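Local coordinates for protein putative P450-like enzyme (Streptomyces himastatinicus ATCC 53653, PDB 5Z9J) that binds heme b and, as a member of the cytochrome P450 family, probably acts as a monooxygenase in bacterial secondary metabolism, at residues A[149-152]-A[153-157]; A[81-84]-A[85-89]. One frame throughout, in Å; residues are numbered along the deposited sequence.

Contact 1: residues A[149-152]-A[153-157]; sequences RALF and RQWMD
Leu151 and Phe152 both reach forward along the helix to the indole of Trp155, and they meet different parts of it. Leu151 lies one turn back, and its isobutyl group lies obliquely against the ring system: CG is 3.6 Å from Trp155 CZ2, CD2 touches the same carbon, and CD1 approaches the pyrrole nitrogen, at 3.3 Å from Trp155 NE1. What brings the branch there is the leucine's first torsion, 176°, which sets CG opposite the backbone N and beside the carbonyl carbon. The carbonyl itself joins in, since Leu151 O sits above one face of the indole, near its rim, 3.2 Å from Trp155 CG, while also accepting the backbone N-H of Trp155 in the bond of the helical turn (N to O 3.2 Å).

Phe152 comes to the benzo end of the indole instead. Its CE1 and CD1 lie against the outer carbons, with Phe152 CE1 3.7 Å from Trp155 CZ3, and the two ring planes are inclined at 38°, an oblique aromatic pair.

This is the i to i+3 and i to i+4 packing of an alpha-helix, here helix 147-163 of the cytochrome P450 fold, where Leu151, Phe152 and Trp155 face neighbouring helices. Trp155 packs against helix 172-202: its NE1 is hydrogen-bonded to Glu188, and Tyr192 meets its ring edge-to-face. Phe152 turns toward helix 132-142, touching Ser139, and Arg149 reaches the same helix through a salt bridge to Asp140.

On the exposed side of the same helix, Arg153 bends at its second torsion (97°), and its guanidinium forms a salt bridge with the next turn, Arg153 NH1 to Asp157 OD1 at 2.7 Å.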
ATOM      1  N   ARG A 149     -15.941  -6.778   9.309  1.00 52.91           N
ATOM      2  CA  ARG A 149     -15.219  -5.682   8.657  1.00 54.40           C
ATOM      3  C   ARG A 149     -14.890  -4.618   9.722  1.00 54.67           C
ATOM      4  O   ARG A 149     -13.869  -3.922   9.636  1.00 55.14           O
ATOM      5  CB  ARG A 149     -16.033  -5.073   7.503  1.00 55.04           C
ATOM      6  CG  ARG A 149     -16.273  -6.003   6.289  1.00 53.20           C
ATOM      7  CD  ARG A 149     -17.374  -5.433   5.377  1.00 52.52           C
ATOM      8  NE  ARG A 149     -17.801  -6.320   4.295  1.00 51.16           N
ATOM      9  CZ  ARG A 149     -18.825  -6.066   3.478  1.00 52.02           C
ATOM     10  NH1 ARG A 149     -19.500  -4.923   3.579  1.00 52.26           N
ATOM     11  NH2 ARG A 149     -19.155  -6.929   2.523  1.00 52.25           N
ATOM     12  N   ALA A 150     -15.735  -4.540  10.746  1.00 54.34           N
ATOM     13  CA  ALA A 150     -15.512  -3.671  11.899  1.00 54.87           C
ATOM     14  C   ALA A 150     -14.207  -3.998  12.616  1.00 55.20           C
ATOM     15  O   ALA A 150     -13.399  -3.121  12.908  1.00 54.40           O
ATOM     16  CB  ALA A 150     -16.679  -3.797  12.880  1.00 54.22           C
ATOM     17  N   LEU A 151     -14.023  -5.287  12.893  1.00 55.91           N
ATOM     18  CA  LEU A 151     -12.875  -5.771  13.636  1.00 55.71           C
ATOM     19  C   LEU A 151     -11.588  -5.424  12.883  1.00 54.45           C
ATOM     20  O   LEU A 151     -10.552  -5.151  13.497  1.00 54.57           O
ATOM     21  CB  LEU A 151     -12.995  -7.277  13.861  1.00 55.56           C
ATOM     22  CG  LEU A 151     -11.838  -7.984  14.555  1.00 55.19           C
ATOM     23  CD1 LEU A 151     -11.598  -7.304  15.892  1.00 55.10           C
ATOM     24  CD2 LEU A 151     -12.146  -9.472  14.744  1.00 54.73           C
ATOM     25  N   PHE A 152     -11.676  -5.384  11.556  1.00 53.28           N
ATOM     26  CA  PHE A 152     -10.524  -5.047  10.715  1.00 53.58           C
ATOM     27  C   PHE A 152     -10.161  -3.551  10.727  1.00 54.77           C
ATOM     28  O   PHE A 152      -8.972  -3.190  10.747  1.00 53.13           O
ATOM     29  CB  PHE A 152     -10.783  -5.501   9.269  1.00 51.54           C
ATOM     30  CG  PHE A 152     -10.857  -7.005   9.092  1.00 50.69           C
ATOM     31  CD1 PHE A 152     -10.531  -7.867  10.126  1.00 51.58           C
ATOM     32  CD2 PHE A 152     -11.254  -7.555   7.881  1.00 49.92           C
ATOM     33  CE1 PHE A 152     -10.598  -9.253   9.946  1.00 51.26           C
ATOM     34  CE2 PHE A 152     -11.322  -8.933   7.694  1.00 49.03           C
ATOM     35  CZ  PHE A 152     -10.994  -9.780   8.726  1.00 49.92           C
ATOM     36  N   ARG A 153     -11.169  -2.678  10.717  1.00 56.11           N
ATOM     37  CA  ARG A 153     -10.881  -1.247  10.734  1.00 58.36           C
ATOM     38  C   ARG A 153     -10.267  -0.853  12.079  1.00 60.00           C
ATOM     39  O   ARG A 153      -9.388   0.027  12.137  1.00 61.28           O
ATOM     40  CB  ARG A 153     -12.150  -0.432  10.456  1.00 59.48           C
ATOM     41  CG  ARG A 153     -11.943   1.065  10.439  1.00 61.61           C
ATOM     42  CD  ARG A 153     -11.762   1.552   9.008  1.00 63.18           C
ATOM     43  NE  ARG A 153     -11.413   2.967   8.881  1.00 65.82           N
ATOM     44  CZ  ARG A 153     -10.204   3.481   9.085  1.00 67.52           C
ATOM     45  NH1 ARG A 153      -9.183   2.710   9.432  1.00 67.53           N
ATOM     46  NH2 ARG A 153     -10.016   4.781   8.930  1.00 69.30           N
ATOM     47  N   GLN A 154     -10.659  -1.580  13.130  1.00 59.50           N
ATOM     48  CA  GLN A 154     -10.065  -1.443  14.452  1.00 61.00           C
ATOM     49  C   GLN A 154      -8.587  -1.796  14.432  1.00 59.61           C
ATOM     50  O   GLN A 154      -7.743  -1.022  14.887  1.00 59.26           O
ATOM     51  CB  GLN A 154     -10.792  -2.356  15.449  1.00 63.19           C
ATOM     52  CG  GLN A 154     -10.332  -2.208  16.887  1.00 66.53           C
ATOM     53  CD  GLN A 154     -11.139  -3.047  17.870  1.00 68.64           C
ATOM     54  OE1 GLN A 154     -12.178  -3.622  17.523  1.00 69.06           O
ATOM     55  NE2 GLN A 154     -10.663  -3.114  19.109  1.00 70.61           N
ATOM     56  N   TRP A 155      -8.285  -2.962  13.870  1.00 58.71           N
ATOM     57  CA  TRP A 155      -6.916  -3.435  13.768  1.00 57.89           C
ATOM     58  C   TRP A 155      -6.067  -2.506  12.908  1.00 58.28           C
ATOM     59  O   TRP A 155      -4.881  -2.326  13.171  1.00 57.53           O
ATOM     60  CB  TRP A 155      -6.871  -4.842  13.165  1.00 55.94           C
ATOM     61  CG  TRP A 155      -7.444  -5.943  14.014  1.00 54.74           C
ATOM     62  CD1 TRP A 155      -7.831  -5.870  15.316  1.00 54.88           C
ATOM     63  CD2 TRP A 155      -7.667  -7.296  13.601  1.00 52.94           C
ATOM     64  NE1 TRP A 155      -8.298  -7.100  15.742  1.00 54.33           N
ATOM     65  CE2 TRP A 155      -8.204  -7.988  14.703  1.00 52.96           C
ATOM     66  CE3 TRP A 155      -7.468  -7.985  12.397  1.00 50.18           C
ATOM     67  CZ2 TRP A 155      -8.538  -9.337  14.640  1.00 50.20           C
ATOM     68  CZ3 TRP A 155      -7.804  -9.326  12.337  1.00 51.32           C
ATOM     69  CH2 TRP A 155      -8.335  -9.986  13.451  1.00 49.23           C
ATOM     70  N   MET A 156      -6.698  -1.841  11.946  1.00 59.58           N
ATOM     71  CA  MET A 156      -5.967  -1.058  10.972  1.00 60.44           C
ATOM     72  C   MET A 156      -5.613   0.323  11.496  1.00 61.69           C
ATOM     73  O   MET A 156      -4.719   0.972  10.957  1.00 61.16           O
ATOM     74  CB  MET A 156      -6.807  -0.935   9.687  1.00 60.43           C
ATOM     75  CG  MET A 156      -6.234  -0.069   8.543  1.00 61.34           C
ATOM     76  SD  MET A 156      -4.857  -0.902   7.695  1.00 92.28           S
ATOM     77  CE  MET A 156      -5.641  -2.468   7.327  1.00 55.69           C
ATOM     78  N   ASP A 157      -6.201   0.720  12.617  1.00 63.00           N
ATOM     79  CA  ASP A 157      -5.797   1.977  13.232  1.00 64.12           C
ATOM     80  C   ASP A 157      -4.698   1.759  14.248  1.00 63.69           C
ATOM     81  O   ASP A 157      -3.876   2.650  14.466  1.00 63.62           O
ATOM     82  CB  ASP A 157      -6.981   2.652  13.899  1.00 64.83           C
ATOM     83  CG  ASP A 157      -7.965   3.138  12.913  1.00 64.09           C
ATOM     84  OD1 ASP A 157      -7.799   2.828  11.716  1.00 65.23           O
ATOM     85  OD2 ASP A 157      -8.901   3.813  13.332  1.00 62.33           O
TER

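Contact 2: residues A[81-84]-A[85-89]. With HEM (protoporphyrin IX containing Fe), chain E.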
ATOM      1  N   PRO A  81      15.402 -18.238  -0.355  1.00 42.08           N
ATOM      2  CA  PRO A  81      14.617 -19.064  -1.280  1.00 44.61           C
ATOM      3  C   PRO A  81      13.182 -19.282  -0.821  1.00 45.20           C
ATOM      4  O   PRO A  81      12.394 -19.863  -1.555  1.00 46.82           O
ATOM      5  CB  PRO A  81      15.390 -20.391  -1.280  1.00 45.96           C
ATOM      6  CG  PRO A  81      15.917 -20.476   0.139  1.00 44.41           C
ATOM      7  CD  PRO A  81      16.256 -19.066   0.531  1.00 42.56           C
ATOM      8  N   LYS A  82      12.850 -18.864   0.394  1.00 44.47           N
ATOM      9  CA  LYS A  82      11.504 -19.135   0.914  1.00 43.95           C
ATOM     10  C   LYS A  82      10.403 -18.198   0.402  1.00 41.63           C
ATOM     11  O   LYS A  82       9.230 -18.556   0.445  1.00 42.59           O
ATOM     12  CB  LYS A  82      11.514 -19.135   2.448  1.00 45.05           C
ATOM     13  CG  LYS A  82      12.128 -20.412   3.024  1.00 50.52           C
ATOM     14  CD  LYS A  82      12.078 -20.429   4.530  1.00 53.96           C
ATOM     15  CE  LYS A  82      13.000 -19.362   5.140  1.00 55.15           C
ATOM     16  NZ  LYS A  82      14.471 -19.596   4.878  1.00 57.23           N
ATOM     17  N   HIS A  83      10.764 -17.034  -0.115  1.00 38.55           N
ATOM     18  CA  HIS A  83       9.754 -16.094  -0.600  1.00 38.12           C
ATOM     19  C   HIS A  83       8.848 -16.655  -1.719  1.00 40.78           C
ATOM     20  O   HIS A  83       7.613 -16.528  -1.671  1.00 38.56           O
ATOM     21  CB  HIS A  83      10.431 -14.821  -1.105  1.00 35.78           C
ATOM     22  CG  HIS A  83       9.494 -13.838  -1.736  1.00 34.45           C
ATOM     23  ND1 HIS A  83       9.470 -13.579  -3.093  1.00 35.29           N
ATOM     24  CD2 HIS A  83       8.561 -13.027  -1.184  1.00 33.27           C
ATOM     25  CE1 HIS A  83       8.576 -12.637  -3.338  1.00 35.11           C
ATOM     26  NE2 HIS A  83       8.002 -12.294  -2.197  1.00 33.32           N
ATOM     27  N   ARG A  84       9.460 -17.256  -2.729  1.00 45.95           N
ATOM     28  CA  ARG A  84       8.695 -17.701  -3.895  1.00 49.82           C
ATOM     29  C   ARG A  84       7.587 -18.695  -3.545  1.00 49.90           C
ATOM     30  O   ARG A  84       6.468 -18.523  -4.007  1.00 49.42           O
ATOM     31  CB  ARG A  84       9.655 -18.230  -4.965  1.00 54.45           C
ATOM     32  CG  ARG A  84       9.018 -18.618  -6.288  1.00 58.59           C
ATOM     33  CD  ARG A  84      10.110 -19.004  -7.269  1.00 64.58           C
ATOM     34  NE  ARG A  84      10.865 -20.129  -6.756  1.00 70.07           N
ATOM     35  CZ  ARG A  84      10.452 -21.383  -6.771  1.00 74.58           C
ATOM     36  NH1 ARG A  84       9.268 -21.696  -7.280  1.00 76.30           N
ATOM     37  NH2 ARG A  84      11.231 -22.314  -6.258  1.00 78.25           N
ATOM     38  N   ARG A  85       7.868 -19.690  -2.711  1.00 50.76           N
ATOM     39  CA  ARG A  85       6.820 -20.592  -2.248  1.00 52.22           C
ATOM     40  C   ARG A  85       5.637 -19.808  -1.749  1.00 50.27           C
ATOM     41  O   ARG A  85       4.599 -19.840  -2.377  1.00 50.87           O
ATOM     42  CB  ARG A  85       7.320 -21.492  -1.132  1.00 54.49           C
ATOM     43  CG  ARG A  85       8.464 -22.306  -1.541  1.00 58.97           C
ATOM     44  CD  ARG A  85       8.967 -23.186  -0.415  1.00 62.52           C
ATOM     45  NE  ARG A  85      10.337 -23.670  -0.619  1.00 65.77           N
ATOM     46  CZ  ARG A  85      10.848 -24.157  -1.756  1.00 68.44           C
ATOM     47  NH1 ARG A  85      10.119 -24.283  -2.862  1.00 69.87           N
ATOM     48  NH2 ARG A  85      12.111 -24.562  -1.776  1.00 69.81           N
ATOM     49  N   LEU A  86       5.850 -18.991  -0.723  1.00 48.01           N
ATOM     50  CA  LEU A  86       4.781 -18.271  -0.047  1.00 45.54           C
ATOM     51  C   LEU A  86       3.996 -17.387  -1.004  1.00 43.35           C
ATOM     52  O   LEU A  86       2.753 -17.488  -1.115  1.00 43.96           O
ATOM     53  CB  LEU A  86       5.382 -17.394   1.051  1.00 43.75           C
ATOM     54  CG  LEU A  86       5.732 -18.063   2.365  1.00 44.08           C
ATOM     55  CD1 LEU A  86       6.546 -17.101   3.217  1.00 42.00           C
ATOM     56  CD2 LEU A  86       4.412 -18.417   3.044  1.00 43.01           C
ATOM     57  N   ARG A  87       4.731 -16.552  -1.728  1.00 40.53           N
ATOM     58  CA  ARG A  87       4.112 -15.674  -2.703  1.00 38.22           C
ATOM     59  C   ARG A  87       3.359 -16.486  -3.750  1.00 38.39           C
ATOM     60  O   ARG A  87       2.283 -16.078  -4.222  1.00 37.07           O
ATOM     61  CB  ARG A  87       5.145 -14.780  -3.404  1.00 37.46           C
ATOM     62  CG  ARG A  87       4.404 -13.736  -4.237  1.00 38.10           C
ATOM     63  CD  ARG A  87       5.232 -12.948  -5.211  1.00 38.84           C
ATOM     64  NE  ARG A  87       4.342 -12.216  -6.121  1.00 38.33           N
ATOM     65  CZ  ARG A  87       4.162 -10.894  -6.131  1.00 36.34           C
ATOM     66  NH1 ARG A  87       4.847 -10.099  -5.306  1.00 33.52           N
ATOM     67  NH2 ARG A  87       3.335 -10.365  -7.027  1.00 36.04           N
ATOM     68  N   GLY A  88       3.939 -17.621  -4.136  1.00 39.68           N
ATOM     69  CA  GLY A  88       3.295 -18.518  -5.087  1.00 41.61           C
ATOM     70  C   GLY A  88       1.939 -19.069  -4.657  1.00 43.26           C
ATOM     71  O   GLY A  88       0.999 -19.090  -5.468  1.00 42.08           O
ATOM     72  N   LEU A  89       1.806 -19.479  -3.387  1.00 46.25           N
ATOM     73  CA  LEU A  89       0.522 -20.054  -2.936  1.00 49.63           C
ATOM     74  C   LEU A  89      -0.594 -19.039  -3.025  1.00 49.08           C
ATOM     75  O   LEU A  89      -1.703 -19.366  -3.440  1.00 49.31           O
ATOM     76  CB  LEU A  89       0.522 -20.541  -1.480  1.00 50.64           C
ATOM     77  CG  LEU A  89       1.349 -21.613  -0.804  1.00 53.30           C
ATOM     78  CD1 LEU A  89       2.756 -21.312  -0.991  1.00 51.99           C
ATOM     79  CD2 LEU A  89       1.055 -21.707   0.690  1.00 54.57           C
TER
HETATM   80  CHA HEM E 401       3.564  -5.306  -2.542  1.00 22.04           C
HETATM   81  CHB HEM E 401       2.053  -0.830  -3.374  1.00 23.75           C
HETATM   82  CHC HEM E 401      -2.492  -2.482  -3.417  1.00 21.59           C
HETATM   83  CHD HEM E 401      -1.063  -6.686  -1.649  1.00 20.05           C
HETATM   84  C1A HEM E 401       3.621  -3.954  -2.792  1.00 21.94           C
HETATM   85  C2A HEM E 401       4.807  -3.106  -2.933  1.00 24.23           C
HETATM   86  C3A HEM E 401       4.387  -1.863  -3.184  1.00 22.40           C
HETATM   87  C4A HEM E 401       2.916  -1.883  -3.192  1.00 23.31           C
HETATM   88  CMA HEM E 401       5.280  -0.633  -3.393  1.00 21.77           C
HETATM   89  CAA HEM E 401       6.280  -3.555  -2.830  1.00 26.63           C
HETATM   90  CBA HEM E 401       6.712  -3.724  -1.367  1.00 27.48           C
HETATM   91  CGA HEM E 401       8.232  -3.877  -1.231  1.00 28.39           C
HETATM   92  O1A HEM E 401       8.771  -3.867  -0.097  1.00 30.29           O
HETATM   93  O2A HEM E 401       8.949  -4.045  -2.234  1.00 26.05           O
HETATM   94  C1B HEM E 401       0.697  -0.907  -3.524  1.00 24.78           C
HETATM   95  C2B HEM E 401      -0.135   0.168  -3.997  1.00 24.88           C
HETATM   96  C3B HEM E 401      -1.392  -0.289  -4.011  1.00 23.64           C
HETATM   97  C4B HEM E 401      -1.380  -1.659  -3.522  1.00 22.66           C
HETATM   98  CMB HEM E 401       0.433   1.542  -4.393  1.00 26.32           C
HETATM   99  CAB HEM E 401      -2.693   0.413  -4.417  1.00 23.84           C
HETATM  100  CBB HEM E 401      -2.743   1.653  -4.906  1.00 22.73           C
HETATM  101  C1C HEM E 401      -2.529  -3.789  -2.967  1.00 20.89           C
HETATM  102  C2C HEM E 401      -3.730  -4.651  -2.840  1.00 19.68           C
HETATM  103  C3C HEM E 401      -3.308  -5.809  -2.354  1.00 20.48           C
HETATM  104  C4C HEM E 401      -1.886  -5.699  -2.144  1.00 20.47           C
HETATM  105  CMC HEM E 401      -5.147  -4.217  -3.259  1.00 17.34           C
HETATM  106  CAC HEM E 401      -4.047  -7.113  -1.971  1.00 21.94           C
HETATM  107  CBC HEM E 401      -5.345  -7.315  -2.147  1.00 22.27           C
HETATM  108  C1D HEM E 401       0.293  -6.678  -1.691  1.00 20.42           C
HETATM  109  C2D HEM E 401       1.116  -7.743  -1.200  1.00 21.62           C
HETATM  110  C3D HEM E 401       2.541  -7.317  -1.502  1.00 22.13           C
HETATM  111  C4D HEM E 401       2.459  -6.032  -2.134  1.00 21.84           C
HETATM  112  CMD HEM E 401       0.665  -9.053  -0.507  1.00 20.75           C
HETATM  113  CAD HEM E 401       3.807  -8.091  -1.118  1.00 23.93           C
HETATM  114  CBD HEM E 401       4.252  -8.994  -2.248  1.00 24.83           C
HETATM  115  CGD HEM E 401       5.612  -9.565  -1.888  1.00 25.86           C
HETATM  116  O1D HEM E 401       6.273  -9.073  -0.944  1.00 26.13           O
HETATM  117  O2D HEM E 401       6.058 -10.517  -2.579  1.00 26.76           O
HETATM  118  NA  HEM E 401       2.521  -3.160  -2.963  1.00 23.92           N
HETATM  119  NB  HEM E 401      -0.098  -2.008  -3.223  1.00 24.40           N
HETATM  120  NC  HEM E 401      -1.470  -4.482  -2.511  1.00 22.44           N
HETATM  121  ND  HEM E 401       1.109  -5.687  -2.270  1.00 24.53           N
HETATM  122 FE   HEM E 401       0.519  -3.923  -2.861  1.00 58.43          FE
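One turn of alpha-helix links His83 to Arg87: the N-H of Arg87 bonds to His83 O (N to O 2.9 Å, N-H...O 170°), and the N-H of Gly88 bonds to Arg84 O, less straight. The turn belongs to helix 82-93 of the cytochrome P450 fold and supplies two of the residues that bind heme b, spaced i to i+4 so that both reach the same propionate.

The two side chains lie next to each other and point the same way, toward the heme. His83 has CG opposite its backbone N (chi1 175°), and Arg87 adopts the same first torsion and then runs extended from CG to NE. The aliphatic start of the arginine covers one face of the imidazole in a CH-pi contact, with Arg87 CB 4.2 Å from the ring centroid, and further out Arg87 CD passes 3.8 Å from His83 CE1. The imidazole and guanidinium planes are inclined at 61°, yet each group offers an N-H to the carboxylate from its edge. Two donors converge on one propionate oxygen, which probably stabilises its negative charge.

Around this pair, His345 meets the His83 ring and is also hydrogen-bonded to the heme, while Arg87 NH1 is further bonded to the carbonyl of Phe346, close to the axial Cys347.

On the outer surface the like-charged guanidinium groups of Arg84 and Arg85 come within 4.1 Å (NH2 to NH1), their planes crossing at a steep angle. Toward the heme, the shared acceptor is O2D, which lies 2.7 Å from His83 NE2 and 3.0 Å from Arg87 NH1.

Contacts 1 and 2 each occupy a single helix of the same P450 chain, 147-163 and 82-93, with centres about 27 Å apart and nearest atoms about 18 Å. Both are partly buried, with one side turned inward and charged residues on the outer side. The inward sides separate them. In contact 1 the inward side is an apolar and aromatic cluster set against neighbouring helices, the side chain of Met156 lying about 11 Å from the heme. In contact 2 it meets the heme itself, and a buried imidazole and a partly exposed guanidinium donate to a carboxylate. The outer sides differ too: contact 1 pairs opposite charges there, whereas contact 2 brings like charges close together.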